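Local atomic coordinates of enolase-phosphatase E1 (Saccharomyces cerevisiae, PDB entry 2G80), a protein that probably enolises 2,3-diketo-5-methylthiopentyl-1-phosphate and then dephosphorylates the product to an acireductone, two steps of methionine salvage that depend on magnesium. Residues Asn75-Phe80 / Lys106-Tyr111; Phe53-Asn58 / Trp113-Glu118. All coordinates share one frame; numbering follows the deposited sequence.

Both contacts use helix 103-118. Contact 1 joins it to the end of helix 72-78, and contact 2 joins its last turns to helix 46-65. Their centres lie about 13 Å apart, and they touch directly. Leu108 CD2 of contact 1 lies 3.8 Å from Phe56 CZ of contact 2, and Gln109 N lies 3.7 Å from Phe56 CE1. Contact 1 is at the surface and away from the annotated sites. Contact 2 is closer to the active site: the side chain of Phe53 is about 9 Å from those of Glu39, a magnesium ligand, and Ser145, a predicted substrate-binding residue. The same side chain is about 14 Å from the bound magnesium ion.

Contact 1: residues Asn75-Phe80 / Lys106-Tyr111; sequences NILSQF and KQLQGY
Ile76 and Leu108 lead this apolar contact between the end of helix 72-78 and helix 103-118. The two backbones come nearest here, with 6.4 Å between Ile76 CA and Leu108 CA. The two branches of Ile76 meet different partners. CG2 is anti to the backbone N and lies 3.8 Å from Leu108 N and 3.9 Å from Leu108 CB. CG1 is beside the backbone N (chi1 -61°), and CD1 beyond it reaches the next turn, 4.2 Å from Tyr111 CB. The Tyr111 contact is thus made by the base of the side chain, not by its hydroxyl.

Leu108 has CG anti to its own backbone N (chi1 -172°). Its CD2 methyl is shared by two partners. Leu77 CD2 meets it methyl to methyl at 3.8 Å. Phe80 CE2 lies 4.1 Å from the same methyl, which sits at the ring edge near the ring plane. The Phe80 and Leu108 side chains cross at about a right angle. Gln107 touches Ile76 CG2 through its CB.

No hydrogen bond links the two segments. Two side-chain hydrogen bonds lie within the segments: Ser78 OG donates to Asn75 O at 2.8 Å, from above the carbonyl plane. Lys106 NZ donates to Gln109 OE1 at 3.2 Å, in the carbonyl plane and on a lone pair.

Helix 85-97 adds to the apolar cluster, with Ile92 touching both Leu77 and Leu108. Such leucine, isoleucine and phenylalanine packing between helices is consistent with the all-helical cap that HAD phosphatases of this kind insert after the first core strand.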
# COMPACT_ATOMS: atom_id res chain seq x y z
N ASN A 75 9.11 -8.63 21.83
CA ASN A 75 10.27 -7.87 21.36
C ASN A 75 9.84 -6.61 20.63
O ASN A 75 10.44 -5.56 20.81
CB ASN A 75 11.14 -8.73 20.45
CG ASN A 75 11.70 -9.98 21.16
OD1 ASN A 75 11.79 -10.03 22.40
ND2 ASN A 75 12.05 -11.00 20.38
N ILE A 76 8.77 -6.70 19.84
CA ILE A 76 8.20 -5.52 19.16
C ILE A 76 7.63 -4.57 20.22
O ILE A 76 7.98 -3.40 20.23
CB ILE A 76 7.10 -5.88 18.10
CG1 ILE A 76 7.71 -6.77 16.99
CG2 ILE A 76 6.51 -4.58 17.47
CD1 ILE A 76 6.72 -7.46 16.10
N LEU A 77 6.79 -5.09 21.12
CA LEU A 77 6.15 -4.29 22.16
C LEU A 77 7.10 -3.55 23.08
O LEU A 77 6.80 -2.42 23.45
CB LEU A 77 5.14 -5.12 22.96
CG LEU A 77 3.86 -5.49 22.21
CD1 LEU A 77 3.06 -6.49 23.04
CD2 LEU A 77 2.97 -4.29 21.89
N SER A 78 8.23 -4.17 23.43
CA SER A 78 9.24 -3.57 24.28
C SER A 78 9.88 -2.31 23.66
O SER A 78 10.27 -1.42 24.39
CB SER A 78 10.34 -4.57 24.67
OG SER A 78 11.05 -4.98 23.49
N GLN A 79 9.94 -2.23 22.33
CA GLN A 79 10.49 -1.05 21.63
C GLN A 79 9.65 0.23 21.68
O GLN A 79 10.05 1.25 21.12
CB GLN A 79 10.90 -1.41 20.21
CG GLN A 79 12.05 -2.44 20.21
CD GLN A 79 12.81 -2.48 18.90
OE1 GLN A 79 12.22 -2.53 17.83
NE2 GLN A 79 14.14 -2.48 18.99
N PHE A 80 8.46 0.18 22.29
CA PHE A 80 7.69 1.39 22.61
C PHE A 80 8.26 2.05 23.87
O PHE A 80 8.04 3.24 24.06
CB PHE A 80 6.21 1.12 22.81
CG PHE A 80 5.49 0.79 21.55
CD1 PHE A 80 5.24 1.79 20.60
CD2 PHE A 80 5.04 -0.51 21.30
CE1 PHE A 80 4.54 1.51 19.42
CE2 PHE A 80 4.35 -0.81 20.14
CZ PHE A 80 4.09 0.22 19.18
N LYS A 106 4.21 0.21 12.91
CA LYS A 106 4.15 -0.47 11.62
C LYS A 106 4.56 -1.93 11.68
O LYS A 106 3.96 -2.77 11.00
CB LYS A 106 4.95 0.25 10.53
CG LYS A 106 4.57 1.74 10.28
CD LYS A 106 3.06 1.98 10.37
CE LYS A 106 2.58 3.37 10.00
NZ LYS A 106 1.07 3.34 10.09
N GLN A 107 5.57 -2.23 12.50
CA GLN A 107 5.97 -3.61 12.73
C GLN A 107 4.88 -4.36 13.49
O GLN A 107 4.57 -5.49 13.15
CB GLN A 107 7.25 -3.69 13.53
CG GLN A 107 8.46 -3.24 12.76
CD GLN A 107 9.66 -3.15 13.64
OE1 GLN A 107 9.92 -4.06 14.42
NE2 GLN A 107 10.38 -2.04 13.55
N LEU A 108 4.33 -3.74 14.53
CA LEU A 108 3.26 -4.39 15.28
C LEU A 108 2.05 -4.67 14.38
O LEU A 108 1.48 -5.76 14.46
CB LEU A 108 2.86 -3.58 16.50
CG LEU A 108 1.89 -4.24 17.47
CD1 LEU A 108 2.49 -5.53 18.05
CD2 LEU A 108 1.52 -3.23 18.54
N GLN A 109 1.70 -3.67 13.56
CA GLN A 109 0.67 -3.79 12.51
C GLN A 109 0.95 -4.91 11.51
O GLN A 109 0.05 -5.64 11.17
CB GLN A 109 0.53 -2.47 11.75
CG GLN A 109 -0.19 -1.45 12.59
CD GLN A 109 -0.31 -0.09 11.97
OE1 GLN A 109 0.50 0.32 11.14
NE2 GLN A 109 -1.33 0.65 12.42
N GLY A 110 2.20 -5.01 11.06
CA GLY A 110 2.66 -6.04 10.17
C GLY A 110 2.42 -7.42 10.75
O GLY A 110 1.87 -8.29 10.07
N TYR A 111 2.83 -7.60 12.01
CA TYR A 111 2.66 -8.85 12.72
C TYR A 111 1.17 -9.27 12.82
O TYR A 111 0.82 -10.41 12.54
CB TYR A 111 3.28 -8.72 14.13
CG TYR A 111 3.13 -9.93 14.99
CD1 TYR A 111 4.11 -10.95 14.97
CD2 TYR A 111 2.03 -10.07 15.83
CE1 TYR A 111 3.97 -12.09 15.76
CE2 TYR A 111 1.87 -11.22 16.63
CZ TYR A 111 2.85 -12.22 16.58
OH TYR A 111 2.72 -13.34 17.38

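Contact 2: residues Phe53-Asn58 / Trp113-Glu118; sequences FPYFTN and WAHGYE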
# COMPACT_ATOMS: atom_id res chain seq x y z
N PHE A 53 -7.20 -0.81 9.97
CA PHE A 53 -7.05 -0.12 11.27
C PHE A 53 -7.95 -0.71 12.36
O PHE A 53 -7.41 -1.06 13.44
CB PHE A 53 -7.16 1.41 11.08
CG PHE A 53 -5.91 2.09 10.53
CD1 PHE A 53 -4.83 1.38 9.97
CD2 PHE A 53 -5.86 3.48 10.53
CE1 PHE A 53 -3.69 2.06 9.49
CE2 PHE A 53 -4.74 4.17 10.03
CZ PHE A 53 -3.65 3.44 9.50
N PRO A 54 -9.28 -0.86 12.10
CA PRO A 54 -10.19 -1.52 13.08
C PRO A 54 -9.81 -2.95 13.42
O PRO A 54 -9.90 -3.35 14.58
CB PRO A 54 -11.55 -1.47 12.38
CG PRO A 54 -11.44 -0.32 11.49
CD PRO A 54 -10.05 -0.34 10.96
N TYR A 55 -9.38 -3.72 12.42
CA TYR A 55 -8.90 -5.08 12.65
C TYR A 55 -7.74 -5.06 13.67
O TYR A 55 -7.72 -5.84 14.65
CB TYR A 55 -8.49 -5.79 11.30
CG TYR A 55 -7.99 -7.16 11.55
CD1 TYR A 55 -8.88 -8.25 11.62
CD2 TYR A 55 -6.63 -7.39 11.85
CE1 TYR A 55 -8.40 -9.57 11.93
CE2 TYR A 55 -6.16 -8.68 12.17
CZ TYR A 55 -7.04 -9.77 12.20
OH TYR A 55 -6.57 -11.05 12.52
N PHE A 56 -6.77 -4.19 13.42
CA PHE A 56 -5.61 -4.03 14.30
C PHE A 56 -5.96 -3.52 15.71
O PHE A 56 -5.50 -4.11 16.71
CB PHE A 56 -4.56 -3.13 13.63
CG PHE A 56 -3.43 -2.75 14.52
CD1 PHE A 56 -2.42 -3.66 14.78
CD2 PHE A 56 -3.39 -1.48 15.13
CE1 PHE A 56 -1.37 -3.32 15.62
CE2 PHE A 56 -2.34 -1.14 15.98
CZ PHE A 56 -1.32 -2.07 16.22
N THR A 57 -6.77 -2.45 15.79
CA THR A 57 -7.18 -1.87 17.09
C THR A 57 -8.04 -2.84 17.92
O THR A 57 -7.93 -2.83 19.16
CB THR A 57 -7.84 -0.47 16.97
OG1 THR A 57 -9.04 -0.54 16.20
CG2 THR A 57 -6.89 0.54 16.34
N ASN A 58 -8.87 -3.67 17.27
CA ASN A 58 -9.62 -4.72 17.99
C ASN A 58 -8.69 -5.80 18.57
O ASN A 58 -8.99 -6.38 19.60
CB ASN A 58 -10.68 -5.40 17.11
CG ASN A 58 -11.79 -4.42 16.60
OD1 ASN A 58 -11.97 -3.30 17.12
ND2 ASN A 58 -12.50 -4.85 15.54
N TRP A 113 -1.49 -8.01 11.07
CA TRP A 113 -2.05 -8.14 9.73
C TRP A 113 -1.60 -9.42 9.07
O TRP A 113 -2.43 -10.09 8.47
CB TRP A 113 -1.76 -6.92 8.83
CG TRP A 113 -2.40 -5.66 9.27
CD1 TRP A 113 -3.58 -5.53 9.96
CD2 TRP A 113 -1.97 -4.32 8.98
NE1 TRP A 113 -3.89 -4.22 10.13
CE2 TRP A 113 -2.93 -3.44 9.54
CE3 TRP A 113 -0.89 -3.78 8.27
CZ2 TRP A 113 -2.82 -2.04 9.45
CZ3 TRP A 113 -0.78 -2.37 8.16
CH2 TRP A 113 -1.74 -1.52 8.76
N ALA A 114 -0.34 -9.81 9.23
CA ALA A 114 0.13 -11.07 8.66
C ALA A 114 -0.72 -12.26 9.10
O ALA A 114 -1.12 -13.06 8.26
CB ALA A 114 1.64 -11.33 8.92
N HIS A 115 -1.02 -12.34 10.39
CA HIS A 115 -1.86 -13.39 10.95
C HIS A 115 -3.29 -13.22 10.46
O HIS A 115 -3.94 -14.21 10.20
CB HIS A 115 -1.80 -13.42 12.50
CG HIS A 115 -2.73 -14.43 13.12
ND1 HIS A 115 -2.46 -15.78 13.13
CD2 HIS A 115 -3.94 -14.28 13.73
CE1 HIS A 115 -3.46 -16.42 13.72
NE2 HIS A 115 -4.36 -15.54 14.09
N GLY A 116 -3.79 -11.99 10.40
CA GLY A 116 -5.12 -11.69 9.83
C GLY A 116 -5.27 -12.19 8.39
O GLY A 116 -6.23 -12.88 8.06
N TYR A 117 -4.30 -11.87 7.55
CA TYR A 117 -4.28 -12.37 6.17
C TYR A 117 -4.16 -13.90 6.09
O TYR A 117 -4.97 -14.56 5.41
CB TYR A 117 -3.15 -11.74 5.41
CG TYR A 117 -3.35 -10.28 4.99
CD1 TYR A 117 -4.33 -9.94 4.08
CD2 TYR A 117 -2.46 -9.28 5.41
CE1 TYR A 117 -4.49 -8.61 3.64
CE2 TYR A 117 -2.59 -7.95 4.98
CZ TYR A 117 -3.63 -7.62 4.08
OH TYR A 117 -3.84 -6.33 3.62
N GLU A 118 -3.17 -14.46 6.80
CA GLU A 118 -2.90 -15.93 6.80
C GLU A 118 -4.02 -16.80 7.34
O GLU A 118 -4.21 -17.92 6.88
CB GLU A 118 -1.64 -16.25 7.57
CG GLU A 118 -0.38 -15.82 6.87
CD GLU A 118 0.87 -15.81 7.77
OE1 GLU A 118 0.82 -16.39 8.88
OE2 GLU A 118 1.89 -15.22 7.34
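This is a partly buried, largely aromatic helix-helix contact between helix 46-65 and the last turns of helix 103-118, in the helical region that follows core strand 33-36. The segment axes approach to 10.8 Å, and their directions differ by 110°. Large side chains bridge this spacing.

The Trp113 indole takes three partners. Phe53 meets its six-membered ring edge to edge, with CD1 4.0 Å from Trp113 CZ2. Tyr55 CD2 approaches Trp113 CD1 at 4.0 Å, near the indole plane, and the two side chains run past each other in opposite directions. Phe56 contributes its CB, 3.7 Å from Trp113 NE1. NE1 is hydrogen-bonded to the backbone O of Leu52, which adds a polar tie to helix 46-65.

Tyr55 has CG anti to its backbone N (chi1 180°), and its ring reaches toward the partner helix. Its OH lies only 3.1 Å from Gly116 CA, while CZ is 3.6 Å from that atom. Gly116 has no side chain, and the phenol end rests directly on its backbone.

Other parts of the chain border the contact. Gln121 and Ile122, in the loop after helix 103-118, touch Tyr55. Phe56 also packs on Ile92 and Val96 of helix 85-97, so helix 46-65 lies against both helix 85-97 and helix 103-118. The helices of this contact follow strand 33-36, one of the inner strands of the parallel core sheet.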